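Local atomic coordinates of CAG pathogenicity island protein 13 (Helicobacter pylori, PDB entry 2G3V), a protein that is of unknown function but is encoded by cagS of the cag pathogenicity island, whose genes specify a type IV secretion system. Residues 73-76 against 77-81; 61-64 against 65-69. All coordinates share one frame; numbering follows the deposited sequence.

Contact 1: 73-76 against 77-81; sequences YRAV and IKSIG
The C-terminal turn of helix 73-79 is closed by Ala75 O and Val76 O, which receive Ser79, Ile80 and Gly81, the last of these also the N-cap of helix 82-105. Each of the two carbonyls takes two good donors, and Ala75 O a weak third from Lys78 N. Ala75 O receives Ser79 N at 2.7 Å in a nearly straight bond, and Ser79 OG reaches the same oxygen at 2.8 Å. The hydroxyl comes from above the carbonyl plane, 36° out of it, while the amide lies almost in line with the C=O bond. Ser79 manages this because its OG is turned beside its own backbone N (chi1 -50°), which folds the hydroxyl back along the helix. One residue on, Val76 O takes Ile80 N at 2.7 Å from a tilted direction and Gly81 N at 2.8 Å in the carbonyl plane. Gly81 N thus bonds five residues back, beside the four-residue bond of Ile80 N, as the helix gives way to Gly81. Gly81 departs with positive phi.

At the start of the helix the spacing is slacker: Ile77 N to Tyr73 O, at 3.3 Å, is a weak bond. Side chains add to it, with Ile77 CG2 lying over the Tyr73 ring off-centre, 4.3 Å from its centroid, in a CH-pi contact; its nearest ring atom is Tyr73 CE1 at 3.8 Å. The Tyr73 hydroxyl looks elsewhere, probably bonding to Asp63 on the preceding helix. On the inner side Val76 CG1 and Ile80 CD1 meet loosely at 4.2 Å. Both residues are buried, resting on Phe85 of helix 82-105 and on Ile136 at the start of helix 136-149, while Ile80 also touches Asp140.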
ATOM      1  N   TYR A  73      20.028   8.836   9.685  1.00  6.78           N
ATOM      2  CA  TYR A  73      19.194  10.020   9.510  1.00  5.36           C
ATOM      3  C   TYR A  73      20.086  11.098   8.899  1.00  4.18           C
ATOM      4  O   TYR A  73      19.717  11.766   7.936  1.00  3.16           O
ATOM      5  CB  TYR A  73      18.657  10.466  10.873  1.00  4.95           C
ATOM      6  CG  TYR A  73      18.109  11.872  10.928  1.00  2.67           C
ATOM      7  CD1 TYR A  73      16.808  12.161  10.506  1.00  1.05           C
ATOM      8  CD2 TYR A  73      18.885  12.912  11.444  1.00  1.05           C
ATOM      9  CE1 TYR A  73      16.289  13.457  10.605  1.00  1.05           C
ATOM     10  CE2 TYR A  73      18.382  14.200  11.543  1.00  2.06           C
ATOM     11  CZ  TYR A  73      17.083  14.472  11.129  1.00  1.70           C
ATOM     12  OH  TYR A  73      16.596  15.752  11.255  1.00  1.05           O
ATOM     13  N   ARG A  74      21.275  11.242   9.469  1.00  5.09           N
ATOM     14  CA  ARG A  74      22.269  12.208   9.006  1.00  7.04           C
ATOM     15  C   ARG A  74      22.212  12.465   7.489  1.00  5.84           C
ATOM     16  O   ARG A  74      21.771  13.509   7.032  1.00  6.30           O
ATOM     17  CB  ARG A  74      23.669  11.683   9.356  1.00  9.00           C
ATOM     18  CG  ARG A  74      24.814  12.650   9.097  1.00 10.27           C
ATOM     19  CD  ARG A  74      26.138  11.933   8.834  1.00 11.55           C
ATOM     20  NE  ARG A  74      26.319  11.563   7.430  1.00 13.44           N
ATOM     21  CZ  ARG A  74      26.241  12.411   6.407  1.00 12.33           C
ATOM     22  NH1 ARG A  74      26.426  11.983   5.162  1.00 11.72           N
ATOM     23  NH2 ARG A  74      25.963  13.686   6.626  1.00 13.27           N
ATOM     24  N   ALA A  75      22.657  11.470   6.736  1.00  4.78           N
ATOM     25  CA  ALA A  75      22.774  11.475   5.273  1.00  5.10           C
ATOM     26  C   ALA A  75      21.480  11.619   4.500  1.00  5.44           C
ATOM     27  O   ALA A  75      21.465  12.153   3.400  1.00  4.39           O
ATOM     28  CB  ALA A  75      23.482  10.195   4.834  1.00  2.83           C
ATOM     29  N   VAL A  76      20.393  11.124   5.077  1.00  6.17           N
ATOM     30  CA  VAL A  76      19.110  11.196   4.414  1.00  5.59           C
ATOM     31  C   VAL A  76      18.651  12.638   4.230  1.00  5.51           C
ATOM     32  O   VAL A  76      18.152  12.989   3.159  1.00  6.57           O
ATOM     33  CB  VAL A  76      18.042  10.405   5.204  1.00  7.67           C
ATOM     34  CG1 VAL A  76      16.709  10.479   4.485  1.00  6.05           C
ATOM     35  CG2 VAL A  76      18.484   8.950   5.375  1.00  5.27           C
ATOM     36  N   ILE A  77      18.817  13.476   5.250  1.00  5.28           N
ATOM     37  CA  ILE A  77      18.387  14.867   5.122  1.00  5.87           C
ATOM     38  C   ILE A  77      19.230  15.642   4.123  1.00  6.95           C
ATOM     39  O   ILE A  77      18.765  16.617   3.543  1.00  7.72           O
ATOM     40  CB  ILE A  77      18.382  15.615   6.478  1.00  4.46           C
ATOM     41  CG1 ILE A  77      19.690  15.379   7.228  1.00  6.24           C
ATOM     42  CG2 ILE A  77      17.180  15.187   7.291  1.00  4.35           C
ATOM     43  CD1 ILE A  77      19.739  15.991   8.628  1.00  5.09           C
ATOM     44  N   LYS A  78      20.464  15.198   3.911  1.00  8.46           N
ATOM     45  CA  LYS A  78      21.363  15.849   2.962  1.00  9.15           C
ATOM     46  C   LYS A  78      21.147  15.285   1.554  1.00  8.89           C
ATOM     47  O   LYS A  78      20.951  16.024   0.588  1.00  7.05           O
ATOM     48  CB  LYS A  78      22.825  15.633   3.381  1.00 11.36           C
ATOM     49  CG  LYS A  78      23.189  16.267   4.726  1.00 15.04           C
ATOM     50  CD  LYS A  78      23.169  17.795   4.656  1.00 16.84           C
ATOM     51  CE  LYS A  78      23.234  18.431   6.039  1.00 16.15           C
ATOM     52  NZ  LYS A  78      21.980  18.197   6.819  1.00 17.21           N
ATOM     53  N   SER A  79      21.181  13.964   1.445  1.00  9.49           N
ATOM     54  CA  SER A  79      21.004  13.321   0.156  1.00  9.93           C
ATOM     55  C   SER A  79      19.579  13.421  -0.391  1.00  8.32           C
ATOM     56  O   SER A  79      19.377  13.699  -1.574  1.00  8.47           O
ATOM     57  CB  SER A  79      21.404  11.851   0.260  1.00 10.31           C
ATOM     58  OG  SER A  79      22.675  11.713   0.867  1.00 13.87           O
ATOM     59  N   ILE A  80      18.587  13.196   0.462  1.00  6.71           N
ATOM     60  CA  ILE A  80      17.205  13.229   0.003  1.00  6.33           C
ATOM     61  C   ILE A  80      16.393  14.431   0.493  1.00  5.54           C
ATOM     62  O   ILE A  80      15.776  15.122  -0.302  1.00  3.61           O
ATOM     63  CB  ILE A  80      16.506  11.903   0.379  1.00  6.78           C
ATOM     64  CG1 ILE A  80      17.386  10.731  -0.071  1.00  7.86           C
ATOM     65  CG2 ILE A  80      15.149  11.786  -0.311  1.00  5.98           C
ATOM     66  CD1 ILE A  80      16.978   9.373   0.473  1.00  6.30           C
ATOM     67  N   GLY A  81      16.387  14.684   1.796  1.00  8.41           N
ATOM     68  CA  GLY A  81      15.633  15.824   2.307  1.00  8.33           C
ATOM     69  C   GLY A  81      14.165  15.542   2.586  1.00  8.23           C
ATOM     70  O   GLY A  81      13.522  14.746   1.896  1.00  7.37           O
TER

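Contact 2: 61-64 against 65-69; sequences ALDK and VLRNY
Ala61 meets Val65 through its carbonyl: Val65 N donates to Ala61 O at 3.0 Å, and the CG2 methyl of Val65 sits only 3.1 Å from that same oxygen. The methyl is brought there by lying beside its own backbone N. Leu62 follows with the next helical bond, Leu66 N to Leu62 O at 3.2 Å. Its side chain lies alongside that of Leu66, both pointing the same way, with the CD1 methyls 4.0 Å apart. This pair is buried against Phe85 of helix 82-105, while Val65 turns to Phe51 and Met55 of helix 35-57. Helix 59-69 is thus amphipathic here: Leu62, Val65 and Leu66 face helices 35-57 and 82-105, while Lys64 and Arg67 face outward.

Asp63 belongs to the polar side. Arg67, one turn on, bonds to it twice, through its backbone N to Asp63 O and through NE to Asp63 OD2 in a salt bridge of 2.9 Å. The donor arrives on the syn side of the oxygen, 17° out of the carboxylate plane, but the two flat groups are turned 69° from each other. The salt bridge therefore runs through NE alone instead of a paired, coplanar fork. With CG anti to the backbone N (chi1 -178°), the carboxylate of Asp63 swings toward the next turn, where Arg67 NE meets it; its OD1 probably bonds to Tyr73.

Lys64 contributes its backbone rather than its charge. Lys64 O accepts from Asn68 ND2 at 2.9 Å, so a side-chain amide closes this exposed turn, while Asn68 N makes a weak bond to Val65 O. Farther in, Val65 CG1 covers the centre of one face of the Tyr69 ring, 3.6 Å above its plane.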
ATOM      1  N   ALA A  61       6.424  15.483  13.016  1.00  6.51           N
ATOM      2  CA  ALA A  61       6.177  14.060  12.787  1.00  6.06           C
ATOM      3  C   ALA A  61       7.104  13.436  11.763  1.00  6.05           C
ATOM      4  O   ALA A  61       7.646  12.356  11.995  1.00  6.78           O
ATOM      5  CB  ALA A  61       4.735  13.829  12.376  1.00  6.73           C
ATOM      6  N   LEU A  62       7.288  14.106  10.628  1.00  6.05           N
ATOM      7  CA  LEU A  62       8.159  13.584   9.585  1.00  5.20           C
ATOM      8  C   LEU A  62       9.621  13.497   9.982  1.00  6.62           C
ATOM      9  O   LEU A  62      10.307  12.511   9.655  1.00  7.02           O
ATOM     10  CB  LEU A  62       8.045  14.433   8.327  1.00  4.85           C
ATOM     11  CG  LEU A  62       9.064  14.166   7.218  1.00  3.87           C
ATOM     12  CD1 LEU A  62       8.889  12.765   6.677  1.00  4.70           C
ATOM     13  CD2 LEU A  62       8.852  15.185   6.117  1.00  3.13           C
ATOM     14  N   ASP A  63      10.118  14.522  10.667  1.00  6.62           N
ATOM     15  CA  ASP A  63      11.521  14.507  11.059  1.00  6.46           C
ATOM     16  C   ASP A  63      11.740  13.458  12.138  1.00  7.00           C
ATOM     17  O   ASP A  63      12.789  12.794  12.192  1.00  4.71           O
ATOM     18  CB  ASP A  63      11.958  15.864  11.609  1.00  6.78           C
ATOM     19  CG  ASP A  63      13.431  15.880  11.978  1.00  5.19           C
ATOM     20  OD1 ASP A  63      14.261  16.084  11.070  1.00  4.21           O
ATOM     21  OD2 ASP A  63      13.763  15.660  13.167  1.00  5.80           O
ATOM     22  N   LYS A  64      10.732  13.323  12.994  1.00  5.76           N
ATOM     23  CA  LYS A  64      10.776  12.380  14.100  1.00  4.94           C
ATOM     24  C   LYS A  64      10.775  10.937  13.619  1.00  3.39           C
ATOM     25  O   LYS A  64      11.387  10.062  14.245  1.00  2.39           O
ATOM     26  CB  LYS A  64       9.593  12.619  15.048  1.00  5.20           C
ATOM     27  CG  LYS A  64       9.477  11.550  16.104  1.00  7.14           C
ATOM     28  CD  LYS A  64       8.173  11.619  16.855  1.00  9.82           C
ATOM     29  CE  LYS A  64       7.925  10.301  17.582  1.00  9.76           C
ATOM     30  NZ  LYS A  64       7.882   9.155  16.630  1.00 10.66           N
ATOM     31  N   VAL A  65      10.095  10.687  12.508  1.00  1.69           N
ATOM     32  CA  VAL A  65      10.045   9.336  11.952  1.00  2.05           C
ATOM     33  C   VAL A  65      11.363   8.990  11.233  1.00  1.76           C
ATOM     34  O   VAL A  65      11.844   7.856  11.311  1.00  1.05           O
ATOM     35  CB  VAL A  65       8.812   9.176  10.989  1.00  1.05           C
ATOM     36  CG1 VAL A  65       8.867   7.850  10.246  1.00  1.05           C
ATOM     37  CG2 VAL A  65       7.508   9.258  11.797  1.00  1.05           C
ATOM     38  N   LEU A  66      11.947   9.979  10.563  1.00  1.05           N
ATOM     39  CA  LEU A  66      13.202   9.784   9.847  1.00  1.05           C
ATOM     40  C   LEU A  66      14.396   9.473  10.771  1.00  1.48           C
ATOM     41  O   LEU A  66      15.296   8.718  10.406  1.00  1.05           O
ATOM     42  CB  LEU A  66      13.497  11.013   8.967  1.00  1.05           C
ATOM     43  CG  LEU A  66      12.634  11.066   7.694  1.00  1.05           C
ATOM     44  CD1 LEU A  66      12.895  12.306   6.892  1.00  1.05           C
ATOM     45  CD2 LEU A  66      12.920   9.815   6.858  1.00  1.05           C
ATOM     46  N   ARG A  67      14.378  10.037  11.975  1.00  1.54           N
ATOM     47  CA  ARG A  67      15.431   9.825  12.956  1.00  2.65           C
ATOM     48  C   ARG A  67      15.367   8.436  13.587  1.00  3.49           C
ATOM     49  O   ARG A  67      16.394   7.862  13.978  1.00  3.30           O
ATOM     50  CB  ARG A  67      15.350  10.880  14.076  1.00  3.20           C
ATOM     51  CG  ARG A  67      15.735  12.294  13.669  1.00  4.37           C
ATOM     52  CD  ARG A  67      15.747  13.209  14.880  1.00  5.93           C
ATOM     53  NE  ARG A  67      16.026  14.610  14.554  1.00  5.59           N
ATOM     54  CZ  ARG A  67      17.232  15.106  14.287  1.00  7.00           C
ATOM     55  NH1 ARG A  67      18.301  14.318  14.296  1.00 10.06           N
ATOM     56  NH2 ARG A  67      17.371  16.400  14.034  1.00  5.16           N
ATOM     57  N   ASN A  68      14.159   7.896  13.685  1.00  2.66           N
ATOM     58  CA  ASN A  68      13.981   6.592  14.288  1.00  3.19           C
ATOM     59  C   ASN A  68      13.870   5.428  13.325  1.00  3.35           C
ATOM     60  O   ASN A  68      13.979   4.283  13.742  1.00  2.35           O
ATOM     61  CB  ASN A  68      12.758   6.620  15.197  1.00  4.27           C
ATOM     62  CG  ASN A  68      12.990   7.436  16.436  1.00  2.44           C
ATOM     63  OD1 ASN A  68      13.788   7.064  17.282  1.00  6.88           O
ATOM     64  ND2 ASN A  68      12.310   8.564  16.545  1.00  2.59           N
ATOM     65  N   TYR A  69      13.645   5.704  12.045  1.00  4.91           N
ATOM     66  CA  TYR A  69      13.518   4.633  11.058  1.00  4.29           C
ATOM     67  C   TYR A  69      14.755   4.462  10.190  1.00  5.42           C
ATOM     68  O   TYR A  69      15.193   3.336   9.941  1.00  4.98           O
ATOM     69  CB  TYR A  69      12.319   4.870  10.131  1.00  4.17           C
ATOM     70  CG  TYR A  69      10.949   4.655  10.754  1.00  3.61           C
ATOM     71  CD1 TYR A  69       9.923   4.047  10.015  1.00  3.05           C
ATOM     72  CD2 TYR A  69      10.661   5.091  12.052  1.00  3.89           C
ATOM     73  CE1 TYR A  69       8.648   3.877  10.544  1.00  1.47           C
ATOM     74  CE2 TYR A  69       9.378   4.931  12.598  1.00  3.30           C
ATOM     75  CZ  TYR A  69       8.376   4.321  11.831  1.00  2.46           C
ATOM     76  OH  TYR A  69       7.103   4.153  12.315  1.00  1.05           O
TER

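How the contacts relate
Both contacts are local, lying within consecutive helices on the same side of the chain's centre, with contact centres about 12 Å apart. Each has a buried apolar side and an exposed polar one, and Phe85 of helix 82-105 touches both: Leu62 and Leu66 in contact 2, Val76 and Ile80 in contact 1. Their chemistry differs with position. Contact 2 spans a regular helix and adds a charged pair to its bonds; contact 1, nearer the chain's edge, closes a short helix with doubled bonds to two carbonyls. They touch at Tyr73, whose OH lies 2.4 Å from Asp63 OD1, a probable though very short hydrogen bond, while its ring packs on the backbone of Leu66.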